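PDB 4ZM6: N-acetyl-beta-D glucosaminidase from Rhizomucor miehei CAU432, which binds acetyl-CoA in a GCN5-related glucosamine N-acetyltransferase region and probably hydrolyses terminal N-acetylglucosamine residues through a family 3 glycosidase region. Local coordinates for residues 8-20 against 323-337. Sequence-based numbering, arbitrary orientation.
Sequences NLDKEIGQLLMCG and KDEIRQSLQRVAQLK
L16 packs on helix 323-337 through CD2, which lies 3.9 Å from CG2 of I326, the two side chains crossing at a slant. L16 and L330 cross at about a right angle, but CD1 of L16 sits too close to L330 in the model to carry detail; CG2 of V333 is 4.3 Å from that CD1. With CG beside its backbone N (chi1 -70°), L330 directs its two methyls to the 12-15 turn: CD2 is 3.9 Å from CB of Q15, and CD1 is 4.0 Å from CG of E12. No clear hydrogen bond joins the segments, which bury 599 Å² between them, both sides summed. Residues 12-14 form a short 3-10 turn leading into strand 17-19, which lies between 41-44 and 296-298 in the parallel sheet of the glycoside hydrolase family 3 N-terminal domain, a TIM-barrel-type region. The late helix thus packs against the approach to the first strand, about 300 residues earlier in the chain. Polar ties from the helix run to other parts of the domain: S329 OG to D294 OD1, K337 NZ to the carbonyl oxygens of P74 and G40. Towards the chain start L9 is still well covered, with L316 of helix 304-318 alongside, but largely by charged residues' side chains: its CD1 is 3.9 Å from CG of K323, and its CD2 lies in the guanidinium plane at the edge of R327, 3.8 Å from NE. On the solvent side N8, E12 and R327 are exposed; E12 OE2 and R327 NE, of opposite charge, are 5.9 Å apart and not in contact.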
loop_
_atom_site.group_PDB
_atom_site.type_symbol
_atom_site.label_atom_id
_atom_site.label_comp_id
_atom_site.label_asym_id
_atom_site.label_seq_id
_atom_site.Cartn_x
_atom_site.Cartn_y
_atom_site.Cartn_z
ATOM N N ASN A 8 15.741 -4.372 -46.225
ATOM C CA ASN A 8 14.367 -4.221 -45.665
ATOM C C ASN A 8 14.393 -3.313 -44.428
ATOM O O ASN A 8 13.699 -2.294 -44.381
ATOM C CB ASN A 8 13.782 -5.605 -45.333
ATOM C CG ASN A 8 12.260 -5.643 -45.388
ATOM O OD1 ASN A 8 11.613 -4.711 -45.868
ATOM N ND2 ASN A 8 11.680 -6.737 -44.899
ATOM N N LEU A 9 15.211 -3.691 -43.444
ATOM C CA LEU A 9 15.432 -2.900 -42.225
ATOM C C LEU A 9 16.925 -2.919 -41.875
ATOM O O LEU A 9 17.300 -3.030 -40.705
ATOM C CB LEU A 9 14.622 -3.472 -41.051
ATOM C CG LEU A 9 13.149 -3.838 -41.262
ATOM C CD1 LEU A 9 12.693 -4.798 -40.174
ATOM C CD2 LEU A 9 12.260 -2.602 -41.299
ATOM N N ASP A 10 17.768 -2.793 -42.899
ATOM C CA ASP A 10 19.207 -3.042 -42.766
ATOM C C ASP A 10 19.952 -1.874 -42.128
ATOM O O ASP A 10 20.699 -2.064 -41.167
ATOM C CB ASP A 10 19.828 -3.362 -44.131
ATOM C CG ASP A 10 19.226 -4.600 -44.776
ATOM O OD1 ASP A 10 17.987 -4.762 -44.732
ATOM O OD2 ASP A 10 19.998 -5.411 -45.332
ATOM N N LYS A 11 19.770 -0.674 -42.676
ATOM C CA LYS A 11 20.352 0.528 -42.075
ATOM C C LYS A 11 19.590 0.923 -40.806
ATOM O O LYS A 11 20.197 1.315 -39.810
ATOM C CB LYS A 11 20.413 1.708 -43.070
ATOM C CG LYS A 11 19.084 2.184 -43.657
ATOM C CD LYS A 11 19.119 3.671 -43.994
ATOM C CE LYS A 11 18.053 4.062 -45.008
ATOM N NZ LYS A 11 18.520 3.868 -46.410
ATOM N N GLU A 12 18.266 0.769 -40.837
ATOM C CA GLU A 12 17.386 1.260 -39.770
ATOM C C GLU A 12 17.653 0.616 -38.402
ATOM O O GLU A 12 17.422 1.242 -37.367
ATOM C CB GLU A 12 15.917 1.068 -40.171
ATOM C CG GLU A 12 14.970 2.094 -39.567
ATOM C CD GLU A 12 13.620 2.150 -40.261
ATOM O OE1 GLU A 12 12.734 2.884 -39.772
ATOM O OE2 GLU A 12 13.437 1.469 -41.293
ATOM N N ILE A 13 18.163 -0.614 -38.403
ATOM C CA ILE A 13 18.460 -1.346 -37.166
ATOM C C ILE A 13 19.651 -0.771 -36.373
ATOM O O ILE A 13 19.946 -1.236 -35.272
ATOM C CB ILE A 13 18.687 -2.853 -37.464
ATOM C CG1 ILE A 13 18.470 -3.705 -36.206
ATOM C CG2 ILE A 13 20.068 -3.094 -38.067
ATOM C CD1 ILE A 13 18.469 -5.196 -36.467
ATOM N N GLY A 14 20.338 0.226 -36.927
ATOM C CA GLY A 14 21.395 0.931 -36.199
ATOM C C GLY A 14 20.885 1.714 -35.000
ATOM O O GLY A 14 21.608 1.894 -34.018
ATOM N N GLN A 15 19.635 2.171 -35.075
ATOM C CA GLN A 15 19.003 2.904 -33.973
ATOM C C GLN A 15 18.866 2.045 -32.703
ATOM O O GLN A 15 18.771 2.583 -31.597
ATOM C CB GLN A 15 17.622 3.444 -34.391
ATOM C CG GLN A 15 17.620 4.442 -35.552
ATOM C CD GLN A 15 18.276 5.780 -35.221
ATOM O OE1 GLN A 15 19.501 5.903 -35.213
ATOM N NE2 GLN A 15 17.455 6.795 -34.976
ATOM N N LEU A 16 18.872 0.720 -32.870
ATOM C CA LEU A 16 18.729 -0.227 -31.756
ATOM C C LEU A 16 20.039 -0.551 -31.026
ATOM O O LEU A 16 20.091 -1.518 -30.262
ATOM C CB LEU A 16 18.089 -1.536 -32.253
ATOM C CG LEU A 16 16.564 -1.577 -32.363
ATOM C CD1 LEU A 16 16.008 -0.326 -33.023
ATOM C CD2 LEU A 16 16.110 -2.832 -33.096
ATOM N N LEU A 17 21.085 0.248 -31.232
ATOM C CA LEU A 17 22.375 -0.020 -30.593
ATOM C C LEU A 17 22.973 1.171 -29.859
ATOM O O LEU A 17 22.640 2.326 -30.129
ATOM C CB LEU A 17 23.391 -0.537 -31.616
ATOM C CG LEU A 17 23.481 -2.061 -31.729
ATOM C CD1 LEU A 17 22.576 -2.581 -32.838
ATOM C CD2 LEU A 17 24.924 -2.478 -31.961
ATOM N N MET A 18 23.868 0.848 -28.927
ATOM C CA MET A 18 24.599 1.824 -28.134
ATOM C C MET A 18 26.020 1.302 -27.977
ATOM O O MET A 18 26.222 0.202 -27.456
ATOM C CB MET A 18 23.947 1.996 -26.760
ATOM C CG MET A 18 24.571 3.087 -25.900
ATOM S SD MET A 18 23.730 3.296 -24.317
ATOM C CE MET A 18 22.160 3.965 -24.858
ATOM N N CYS A 19 26.996 2.084 -28.435
ATOM C CA CYS A 19 28.379 1.619 -28.525
ATOM C C CYS A 19 29.362 2.695 -28.080
ATOM O O CYS A 19 29.148 3.884 -28.328
ATOM C CB CYS A 19 28.688 1.195 -29.963
ATOM S SG CYS A 19 27.362 0.263 -30.777
ATOM N N GLY A 20 30.443 2.263 -27.431
ATOM C CA GLY A 20 31.463 3.175 -26.912
ATOM C C GLY A 20 32.710 3.247 -27.774
ATOM O O GLY A 20 32.693 2.867 -28.949
ATOM N N LYS A 323 10.494 -9.456 -37.803
ATOM C CA LYS A 323 10.518 -8.131 -38.435
ATOM C C LYS A 323 9.425 -7.192 -37.916
ATOM O O LYS A 323 9.623 -5.979 -37.856
ATOM C CB LYS A 323 10.410 -8.274 -39.960
ATOM C CG LYS A 323 11.743 -8.546 -40.651
ATOM C CD LYS A 323 11.625 -9.531 -41.810
ATOM C CE LYS A 323 12.052 -10.935 -41.399
ATOM N NZ LYS A 323 12.035 -11.894 -42.539
ATOM N N ASP A 324 8.279 -7.754 -37.547
ATOM C CA ASP A 324 7.183 -6.972 -36.978
ATOM C C ASP A 324 7.555 -6.394 -35.606
ATOM O O ASP A 324 7.173 -5.270 -35.278
ATOM C CB ASP A 324 5.925 -7.840 -36.869
ATOM C CG ASP A 324 4.655 -7.020 -36.751
ATOM O OD1 ASP A 324 4.470 -6.352 -35.714
ATOM O OD2 ASP A 324 3.834 -7.054 -37.694
ATOM N N GLU A 325 8.301 -7.165 -34.816
ATOM C CA GLU A 325 8.708 -6.747 -33.471
ATOM C C GLU A 325 9.788 -5.665 -33.514
ATOM O O GLU A 325 9.805 -4.772 -32.666
ATOM C CB GLU A 325 9.198 -7.955 -32.652
ATOM C CG GLU A 325 9.194 -7.750 -31.138
ATOM C CD GLU A 325 7.802 -7.534 -30.556
ATOM O OE1 GLU A 325 7.688 -6.836 -29.526
ATOM O OE2 GLU A 325 6.815 -8.051 -31.123
ATOM N N ILE A 326 10.680 -5.746 -34.502
ATOM C CA ILE A 326 11.752 -4.754 -34.675
ATOM C C ILE A 326 11.183 -3.384 -35.088
ATOM O O ILE A 326 11.729 -2.343 -34.717
ATOM C CB ILE A 326 12.802 -5.222 -35.711
ATOM C CG1 ILE A 326 13.489 -6.519 -35.254
ATOM C CG2 ILE A 326 13.844 -4.135 -35.967
ATOM C CD1 ILE A 326 14.561 -6.336 -34.199
ATOM N N ARG A 327 10.096 -3.391 -35.858
ATOM C CA ARG A 327 9.384 -2.159 -36.206
ATOM C C ARG A 327 8.902 -1.441 -34.946
ATOM O O ARG A 327 9.130 -0.239 -34.781
ATOM C CB ARG A 327 8.181 -2.461 -37.106
ATOM C CG ARG A 327 8.531 -2.889 -38.525
ATOM C CD ARG A 327 9.035 -1.726 -39.371
ATOM N NE ARG A 327 8.565 -1.802 -40.756
ATOM C CZ ARG A 327 7.333 -1.487 -41.164
ATOM N NH1 ARG A 327 6.407 -1.075 -40.300
ATOM N NH2 ARG A 327 7.018 -1.590 -42.451
ATOM N N GLN A 328 8.239 -2.193 -34.065
ATOM C CA GLN A 328 7.748 -1.667 -32.787
ATOM C C GLN A 328 8.881 -1.148 -31.907
ATOM O O GLN A 328 8.703 -0.164 -31.197
ATOM C CB GLN A 328 6.969 -2.738 -32.023
ATOM C CG GLN A 328 5.639 -3.114 -32.654
ATOM C CD GLN A 328 5.167 -4.491 -32.228
ATOM O OE1 GLN A 328 4.928 -5.358 -33.064
ATOM N NE2 GLN A 328 5.049 -4.703 -30.923
ATOM N N SER A 329 10.033 -1.818 -31.948
ATOM C CA SER A 329 11.224 -1.357 -31.232
ATOM C C SER A 329 11.734 -0.031 -31.796
ATOM O O SER A 329 12.028 0.896 -31.045
ATOM C CB SER A 329 12.333 -2.410 -31.292
ATOM O OG SER A 329 11.908 -3.635 -30.721
ATOM N N LEU A 330 11.834 0.050 -33.121
ATOM C CA LEU A 330 12.254 1.280 -33.801
ATOM C C LEU A 330 11.273 2.429 -33.560
ATOM O O LEU A 330 11.668 3.593 -33.497
ATOM C CB LEU A 330 12.401 1.023 -35.303
ATOM C CG LEU A 330 13.593 0.135 -35.673
ATOM C CD1 LEU A 330 13.384 -0.560 -37.012
ATOM C CD2 LEU A 330 14.871 0.959 -35.683
ATOM N N GLN A 331 9.996 2.082 -33.435
ATOM C CA GLN A 331 8.943 3.028 -33.062
ATOM C C GLN A 331 9.170 3.589 -31.644
ATOM O O GLN A 331 9.073 4.801 -31.429
ATOM C CB GLN A 331 7.568 2.336 -33.178
ATOM C CG GLN A 331 6.382 3.040 -32.527
ATOM C CD GLN A 331 5.642 3.983 -33.464
ATOM O OE1 GLN A 331 4.407 4.001 -33.495
ATOM N NE2 GLN A 331 6.391 4.775 -34.230
ATOM N N ARG A 332 9.472 2.707 -30.691
ATOM C CA ARG A 332 9.715 3.109 -29.301
ATOM C C ARG A 332 10.947 3.996 -29.169
ATOM O O ARG A 332 10.968 4.925 -28.353
ATOM C CB ARG A 332 9.877 1.883 -28.395
ATOM C CG ARG A 332 8.592 1.108 -28.143
ATOM C CD ARG A 332 8.810 0.015 -27.109
ATOM N NE ARG A 332 7.762 -1.013 -27.122
ATOM C CZ ARG A 332 7.846 -2.199 -27.731
ATOM N NH1 ARG A 332 8.934 -2.559 -28.404
ATOM N NH2 ARG A 332 6.825 -3.042 -27.662
ATOM N N VAL A 333 11.970 3.701 -29.969
ATOM C CA VAL A 333 13.210 4.479 -29.962
ATOM C C VAL A 333 13.010 5.840 -30.631
ATOM O O VAL A 333 13.622 6.827 -30.226
ATOM C CB VAL A 333 14.356 3.718 -30.657
ATOM C CG1 VAL A 333 15.627 4.560 -30.688
ATOM C CG2 VAL A 333 14.608 2.397 -29.948
ATOM N N ALA A 334 12.165 5.884 -31.658
ATOM C CA ALA A 334 11.783 7.150 -32.284
ATOM C C ALA A 334 11.043 8.032 -31.274
ATOM O O ALA A 334 11.415 9.188 -31.063
ATOM C CB ALA A 334 10.917 6.902 -33.509
ATOM N N GLN A 335 10.010 7.471 -30.647
ATOM C CA GLN A 335 9.266 8.163 -29.591
ATOM C C GLN A 335 10.194 8.716 -28.507
ATOM O O GLN A 335 10.066 9.875 -28.104
ATOM C CB GLN A 335 8.223 7.227 -28.958
ATOM C CG GLN A 335 6.908 7.153 -29.723
ATOM C CD GLN A 335 6.135 5.865 -29.460
ATOM O OE1 GLN A 335 6.652 4.764 -29.651
ATOM N NE2 GLN A 335 4.883 6.001 -29.035
ATOM N N LEU A 336 11.130 7.886 -28.051
ATOM C CA LEU A 336 12.064 8.287 -27.005
ATOM C C LEU A 336 12.945 9.442 -27.468
ATOM O O LEU A 336 13.136 10.409 -26.736
ATOM C CB LEU A 336 12.929 7.103 -26.554
ATOM C CG LEU A 336 13.910 7.371 -25.403
ATOM C CD1 LEU A 336 13.229 8.076 -24.244
ATOM C CD2 LEU A 336 14.556 6.087 -24.917
ATOM N N LYS A 337 13.468 9.348 -28.686
ATOM C CA LYS A 337 14.258 10.438 -29.263
ATOM C C LYS A 337 13.440 11.719 -29.440
ATOM O O LYS A 337 13.921 12.808 -29.140
ATOM C CB LYS A 337 14.881 10.018 -30.600
ATOM C CG LYS A 337 16.054 9.062 -30.445
ATOM C CD LYS A 337 16.924 9.018 -31.687
ATOM C CE LYS A 337 18.140 8.135 -31.459
ATOM N NZ LYS A 337 19.228 8.407 -32.434
#